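Local coordinates for putative uncharacterized protein (Burkholderia ambifaria, PDB 3W20) that probably hydroxylates or otherwise oxidises N-substituted L-amino acids as a 2-oxoglutarate-dependent dioxygenase, and holds a zinc ion in the metal site of this crystal, at residues A[172-177]-A[261-266]; A[194-199]-A[223-228]. One frame throughout, in Å; residues are numbered along the deposited sequence.

Contact 1: A[172-177]-A[261-266]; sequences RSFPRQ and FLIHTE
Glu266 OE1 takes both terminal nitrogens of Arg172, which makes a salt bridge. The bond from Arg172 NH1 to Glu266 OE1 is the firmer one, 3.0 Å with an N-H...O angle of 146°. NH1 comes to the syn side of the carboxylate but 33° out of its plane. The bond from Arg172 NH2 to Glu266 OE1 is weak, at 3.3 Å. Arg172 reaches this far because its chain is extended from CG to NE. Phe174 CZ lies over one face of this guanidinium, 3.6 Å above its plane and toward the rim.

Phe174 brings the loop down onto the strand. Ile263 CD1 lies over one face of the Phe174 ring, 3.9 Å from the ring centroid, in a CH-pi contact. The other branch, Ile263 CG2, meets Phe174 CB at 3.8 Å. His264 O approaches the edge of the same ring near CE1.

The type I turn from Phe174 to Gln177 closes with Gln177 N bonded to Phe174 O. It brings Gln177 CA to 3.5 Å from Leu262 O, a CA-H...O contact. The extended Gln177 side chain passes Ile263 CG2, and its NE2 ends 3.7 Å from Phe261 CD1. The planes of the Gln177 amide and the Phe261 ring are 77° apart. Gln177 OE1 accepts a bond from Val159 N.

Phe261 borders zinc ligand Asp157 and Arg141, a 2-oxoglutarate-binding residue. The contact thus joins the loop before strand 178-185 to strand 255-265, beside the metal site of a double-stranded beta-helix dioxygenase.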
loop_
_atom_site.group_PDB
_atom_site.type_symbol
_atom_site.label_atom_id
_atom_site.label_comp_id
_atom_site.label_asym_id
_atom_site.label_seq_id
_atom_site.Cartn_x
_atom_site.Cartn_y
_atom_site.Cartn_z
ATOM N N ARG A 172 11.133 11.314 9.891
ATOM C CA ARG A 172 11.236 12.740 10.139
ATOM C C ARG A 172 10.011 13.277 10.871
ATOM O O ARG A 172 8.860 12.999 10.479
ATOM C CB ARG A 172 11.447 13.468 8.843
ATOM C CG ARG A 172 11.481 14.999 9.021
ATOM C CD ARG A 172 11.675 15.638 7.620
ATOM N NE ARG A 172 11.780 17.081 7.789
ATOM C CZ ARG A 172 11.777 17.974 6.817
ATOM N NH1 ARG A 172 11.585 17.603 5.539
ATOM N NH2 ARG A 172 11.835 19.262 7.133
ATOM N N SER A 173 10.295 14.008 11.951
ATOM C CA SER A 173 9.243 14.649 12.766
ATOM C C SER A 173 9.076 16.072 12.326
ATOM O O SER A 173 10.077 16.724 11.964
ATOM C CB SER A 173 9.569 14.615 14.248
ATOM O OG SER A 173 8.585 15.300 15.108
ATOM N N PHE A 174 7.815 16.569 12.348
ATOM C CA PHE A 174 7.499 17.944 11.982
ATOM C C PHE A 174 6.980 18.613 13.224
ATOM O O PHE A 174 5.890 18.243 13.729
ATOM C CB PHE A 174 6.406 17.934 10.897
ATOM C CG PHE A 174 6.934 17.439 9.540
ATOM C CD1 PHE A 174 7.285 18.356 8.550
ATOM C CD2 PHE A 174 7.210 16.090 9.328
ATOM C CE1 PHE A 174 7.775 17.917 7.302
ATOM C CE2 PHE A 174 7.804 15.661 8.127
ATOM C CZ PHE A 174 8.074 16.592 7.107
ATOM N N PRO A 175 7.764 19.542 13.831
ATOM C CA PRO A 175 7.303 20.002 15.163
ATOM C C PRO A 175 6.006 20.785 15.152
ATOM O O PRO A 175 5.303 20.863 16.161
ATOM C CB PRO A 175 8.470 20.937 15.637
ATOM C CG PRO A 175 9.261 21.207 14.387
ATOM C CD PRO A 175 9.075 20.112 13.416
ATOM N N ARG A 176 5.607 21.328 13.991
ATOM C CA ARG A 176 4.359 22.013 13.906
ATOM C C ARG A 176 3.256 21.186 13.236
ATOM O O ARG A 176 2.346 21.751 12.613
ATOM C CB ARG A 176 4.484 23.403 13.235
ATOM C CG ARG A 176 5.587 24.284 13.857
ATOM C CD ARG A 176 5.414 24.459 15.389
ATOM N NE ARG A 176 6.764 24.632 15.969
ATOM C CZ ARG A 176 7.080 24.320 17.222
ATOM N NH1 ARG A 176 8.316 24.496 17.624
ATOM N NH2 ARG A 176 6.185 23.900 18.116
ATOM N N GLN A 177 3.363 19.842 13.265
ATOM C CA GLN A 177 2.290 19.022 12.632
ATOM C C GLN A 177 0.952 19.491 13.248
ATOM O O GLN A 177 0.864 19.629 14.485
ATOM C CB GLN A 177 2.513 17.561 12.971
ATOM C CG GLN A 177 1.358 16.625 12.452
ATOM C CD GLN A 177 1.695 15.147 12.621
ATOM O OE1 GLN A 177 2.815 14.729 12.357
ATOM N NE2 GLN A 177 0.652 14.342 12.893
ATOM N N PHE A 261 -4.765 15.596 9.291
ATOM C CA PHE A 261 -3.575 16.247 9.812
ATOM C C PHE A 261 -2.853 16.938 8.656
ATOM O O PHE A 261 -2.968 16.577 7.454
ATOM C CB PHE A 261 -2.647 15.156 10.419
ATOM C CG PHE A 261 -3.241 14.539 11.634
ATOM C CD1 PHE A 261 -3.003 15.107 12.917
ATOM C CD2 PHE A 261 -4.022 13.365 11.520
ATOM C CE1 PHE A 261 -3.561 14.553 14.082
ATOM C CE2 PHE A 261 -4.577 12.791 12.690
ATOM C CZ PHE A 261 -4.399 13.399 13.940
ATOM N N LEU A 262 -2.042 17.921 9.033
ATOM C CA LEU A 262 -1.261 18.682 8.072
ATOM C C LEU A 262 0.203 18.727 8.476
ATOM O O LEU A 262 0.492 18.902 9.617
ATOM C CB LEU A 262 -1.779 20.123 8.103
ATOM C CG LEU A 262 -3.179 20.371 7.523
ATOM C CD1 LEU A 262 -3.659 21.706 8.101
ATOM C CD2 LEU A 262 -3.157 20.426 6.002
ATOM N N ILE A 263 1.125 18.571 7.530
ATOM C CA ILE A 263 2.503 18.945 7.741
ATOM C C ILE A 263 2.992 19.878 6.632
ATOM O O ILE A 263 2.537 19.811 5.509
ATOM C CB ILE A 263 3.466 17.716 7.813
ATOM C CG1 ILE A 263 3.239 16.750 6.619
ATOM C CG2 ILE A 263 3.178 17.016 9.126
ATOM C CD1 ILE A 263 4.265 15.593 6.637
ATOM N N HIS A 264 3.895 20.770 6.985
ATOM C CA HIS A 264 4.371 21.724 5.985
ATOM C C HIS A 264 5.687 21.222 5.443
ATOM O O HIS A 264 6.722 21.352 6.081
ATOM C CB HIS A 264 4.533 23.084 6.638
ATOM C CG HIS A 264 4.702 24.214 5.632
ATOM N ND1 HIS A 264 4.724 25.520 6.015
ATOM C CD2 HIS A 264 4.799 24.199 4.242
ATOM C CE1 HIS A 264 4.852 26.312 4.885
ATOM N NE2 HIS A 264 4.887 25.508 3.817
ATOM N N THR A 265 5.651 20.641 4.257
ATOM C CA THR A 265 6.887 20.101 3.673
ATOM C C THR A 265 7.547 21.079 2.725
ATOM O O THR A 265 6.958 22.125 2.399
ATOM C CB THR A 265 6.641 18.786 2.924
ATOM O OG1 THR A 265 6.029 19.052 1.671
ATOM C CG2 THR A 265 5.708 17.894 3.772
ATOM N N GLU A 266 8.829 20.770 2.381
ATOM C CA GLU A 266 9.578 21.519 1.380
ATOM C C GLU A 266 8.737 21.767 0.125
ATOM O O GLU A 266 8.880 22.818 -0.490
ATOM C CB GLU A 266 10.923 20.797 1.046
ATOM C CG GLU A 266 12.207 21.150 1.864
ATOM C CD GLU A 266 12.218 21.082 3.408
ATOM O OE1 GLU A 266 12.532 20.008 4.045
ATOM O OE2 GLU A 266 12.062 22.180 4.008
#

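Contact 2: A[194-199]-A[223-228]; sequences VMWDNR and ERAAKI
Lys227 runs alongside Trp196, both side chains pointing the same way from a non-hydrogen-bonded antiparallel pair. Lys227 CB lies over the face of the five-membered ring, 4.2 Å from its centroid, in a CH-pi contact. CB also lies near Met195 O. From CG, set between the backbone N and the carbonyl carbon (chi1 79°), the extended chain takes Lys227 CD to Val194 CG1 at 3.8 Å and Trp196 NE1 at 4.0 Å. From there NZ leads away from strand 193-196, on an exposed residue. Val194 CG1 itself lies 3.7 Å above the indole plane, toward the rim.

Backbone bonds hold the two strands in antiparallel register. Met195 and Ile228 form a hydrogen-bonded pair: Met195 N gives to Ile228 O, and Ile228 N to Met195 O at 2.8 Å. The ladder goes on past the strand end, where Asp197 N gives to Ala226 O at 2.8 Å. Asp197 is the centre of an inverse gamma turn.

On the other face, Met195, present as selenomethionine, and Ile228 lie side by side. Met195 CE and Ile228 CD1 are 3.5 Å apart, tight for two carbons. The Met195 side chain also comes close to that of zinc ligand His246.

The backbone bonds fix the register of this sheet edge. The side-chain contacts are apolar on both faces, and the lysine contributes carbon to the indole while its charged end leads outward.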
loop_
_atom_site.group_PDB
_atom_site.type_symbol
_atom_site.label_atom_id
_atom_site.label_comp_id
_atom_site.label_asym_id
_atom_site.label_seq_id
_atom_site.Cartn_x
_atom_site.Cartn_y
_atom_site.Cartn_z
ATOM N N VAL A 194 -8.941 17.987 25.909
ATOM C CA VAL A 194 -7.967 18.591 26.799
ATOM C C VAL A 194 -6.585 18.477 26.066
ATOM O O VAL A 194 -6.276 17.453 25.452
ATOM C CB VAL A 194 -7.910 17.865 28.131
ATOM C CG1 VAL A 194 -6.844 18.497 28.975
ATOM C CG2 VAL A 194 -9.290 18.032 28.786
HETATM N N MSE A 195 -5.779 19.534 26.148
HETATM C CA MSE A 195 -4.471 19.540 25.481
HETATM C C MSE A 195 -3.461 20.012 26.555
HETATM O O MSE A 195 -3.650 21.113 27.169
HETATM C CB MSE A 195 -4.550 20.490 24.224
HETATM C CG MSE A 195 -3.126 20.558 23.747
HETATM SE SE MSE A 195 -3.210 21.646 22.045
HETATM C CE MSE A 195 -3.456 23.379 22.570
ATOM N N TRP A 196 -2.408 19.183 26.835
ATOM C CA TRP A 196 -1.399 19.592 27.749
ATOM C C TRP A 196 -0.119 20.135 27.121
ATOM O O TRP A 196 0.235 19.801 25.976
ATOM C CB TRP A 196 -0.973 18.395 28.575
ATOM C CG TRP A 196 -2.059 17.809 29.488
ATOM C CD1 TRP A 196 -2.259 18.060 30.856
ATOM C CD2 TRP A 196 -3.085 16.828 29.133
ATOM N NE1 TRP A 196 -3.313 17.310 31.338
ATOM C CE2 TRP A 196 -3.831 16.539 30.381
ATOM C CE3 TRP A 196 -3.371 16.102 28.017
ATOM C CZ2 TRP A 196 -4.896 15.642 30.399
ATOM C CZ3 TRP A 196 -4.456 15.208 28.038
ATOM C CH2 TRP A 196 -5.163 14.953 29.223
ATOM N N ASP A 197 0.591 20.976 27.901
ATOM C CA ASP A 197 1.918 21.469 27.525
ATOM C C ASP A 197 2.986 20.429 27.816
ATOM O O ASP A 197 3.862 20.516 28.748
ATOM C CB ASP A 197 2.123 22.853 28.180
ATOM C CG ASP A 197 3.502 23.387 27.981
ATOM O OD1 ASP A 197 4.098 23.094 26.932
ATOM O OD2 ASP A 197 4.000 24.025 28.936
ATOM N N ASN A 198 2.876 19.338 27.060
ATOM C CA ASN A 198 3.733 18.157 27.231
ATOM C C ASN A 198 3.861 17.486 25.867
ATOM O O ASN A 198 2.864 17.259 25.235
ATOM C CB ASN A 198 3.125 17.178 28.239
ATOM C CG ASN A 198 3.974 15.941 28.436
ATOM O OD1 ASN A 198 4.035 15.057 27.567
ATOM N ND2 ASN A 198 4.678 15.875 29.598
ATOM N N ARG A 199 5.094 17.274 25.411
ATOM C CA ARG A 199 5.299 16.617 24.062
ATOM C C ARG A 199 6.139 15.395 24.134
ATOM O O ARG A 199 7.391 15.456 24.147
ATOM C CB ARG A 199 5.952 17.643 23.082
ATOM C CG ARG A 199 5.222 18.912 22.816
ATOM C CD ARG A 199 6.098 19.720 21.744
ATOM N NE ARG A 199 5.085 20.403 21.087
ATOM C CZ ARG A 199 5.036 20.762 19.833
ATOM N NH1 ARG A 199 6.017 20.604 18.939
ATOM N NH2 ARG A 199 3.949 21.327 19.539
ATOM N N GLU A 223 0.774 16.448 36.163
ATOM C CA GLU A 223 0.370 17.364 37.236
ATOM C C GLU A 223 1.221 18.633 37.231
ATOM O O GLU A 223 0.865 19.609 37.855
ATOM C CB GLU A 223 0.390 16.680 38.607
ATOM C CG GLU A 223 1.770 16.537 39.226
ATOM C CD GLU A 223 1.792 15.479 40.326
ATOM O OE1 GLU A 223 2.423 15.730 41.366
ATOM O OE2 GLU A 223 1.183 14.393 40.163
ATOM N N ARG A 224 2.336 18.623 36.502
ATOM C CA ARG A 224 3.158 19.832 36.328
ATOM C C ARG A 224 2.826 20.619 35.020
ATOM O O ARG A 224 3.302 21.740 34.832
ATOM C CB ARG A 224 4.658 19.460 36.409
ATOM C CG ARG A 224 4.999 18.524 37.583
ATOM C CD ARG A 224 6.494 18.388 37.898
ATOM N NE ARG A 224 7.281 17.678 36.876
ATOM C CZ ARG A 224 7.509 16.357 36.825
ATOM N NH1 ARG A 224 7.004 15.528 37.733
ATOM N NH2 ARG A 224 8.247 15.854 35.845
ATOM N N ALA A 225 1.979 20.063 34.144
ATOM C CA ALA A 225 1.815 20.674 32.807
ATOM C C ALA A 225 0.558 21.554 32.719
ATOM O O ALA A 225 -0.537 21.110 33.071
ATOM C CB ALA A 225 1.789 19.603 31.729
ATOM N N ALA A 226 0.721 22.730 32.135
ATOM C CA ALA A 226 -0.401 23.611 31.841
ATOM C C ALA A 226 -1.353 22.887 30.865
ATOM O O ALA A 226 -0.910 22.156 29.969
ATOM C CB ALA A 226 0.053 24.973 31.301
ATOM N N LYS A 227 -2.668 23.098 31.038
ATOM C CA LYS A 227 -3.600 22.504 30.090
ATOM C C LYS A 227 -4.579 23.524 29.526
ATOM O O LYS A 227 -4.917 24.501 30.210
ATOM C CB LYS A 227 -4.298 21.224 30.650
ATOM C CG LYS A 227 -5.407 21.508 31.567
ATOM C CD LYS A 227 -5.901 20.226 32.240
ATOM C CE LYS A 227 -6.809 20.723 33.347
ATOM N NZ LYS A 227 -7.403 19.553 34.072
ATOM N N ILE A 228 -5.009 23.294 28.281
ATOM C CA ILE A 228 -6.056 24.068 27.609
ATOM C C ILE A 228 -7.203 23.120 27.477
ATOM O O ILE A 228 -7.062 22.019 26.890
ATOM C CB ILE A 228 -5.556 24.442 26.215
ATOM C CG1 ILE A 228 -4.409 25.429 26.368
ATOM C CG2 ILE A 228 -6.685 25.043 25.409
ATOM C CD1 ILE A 228 -3.778 25.804 25.037
#

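How the contacts relate
Both contacts are partly buried. Contact 2 lies farther from the centre of the chain, about 17 Å against 12 Å for contact 1. Their own centres are about 21 Å apart. They hold different elements. Contact 1 packs a loop on a strand of the large mixed sheet through side chains and an exposed ion pair. Contact 2 pairs two strands of the small three-stranded sheet through backbone bonds. By nearest atoms, the Phe261 side chain is about 4 Å from the zinc ion, that of Met195 about 9 Å. They also touch directly: Pro175 O probably accepts a hydrogen bond from Arg199 NH1 at 2.9 Å. Arg176 brings a like charge close to Arg199.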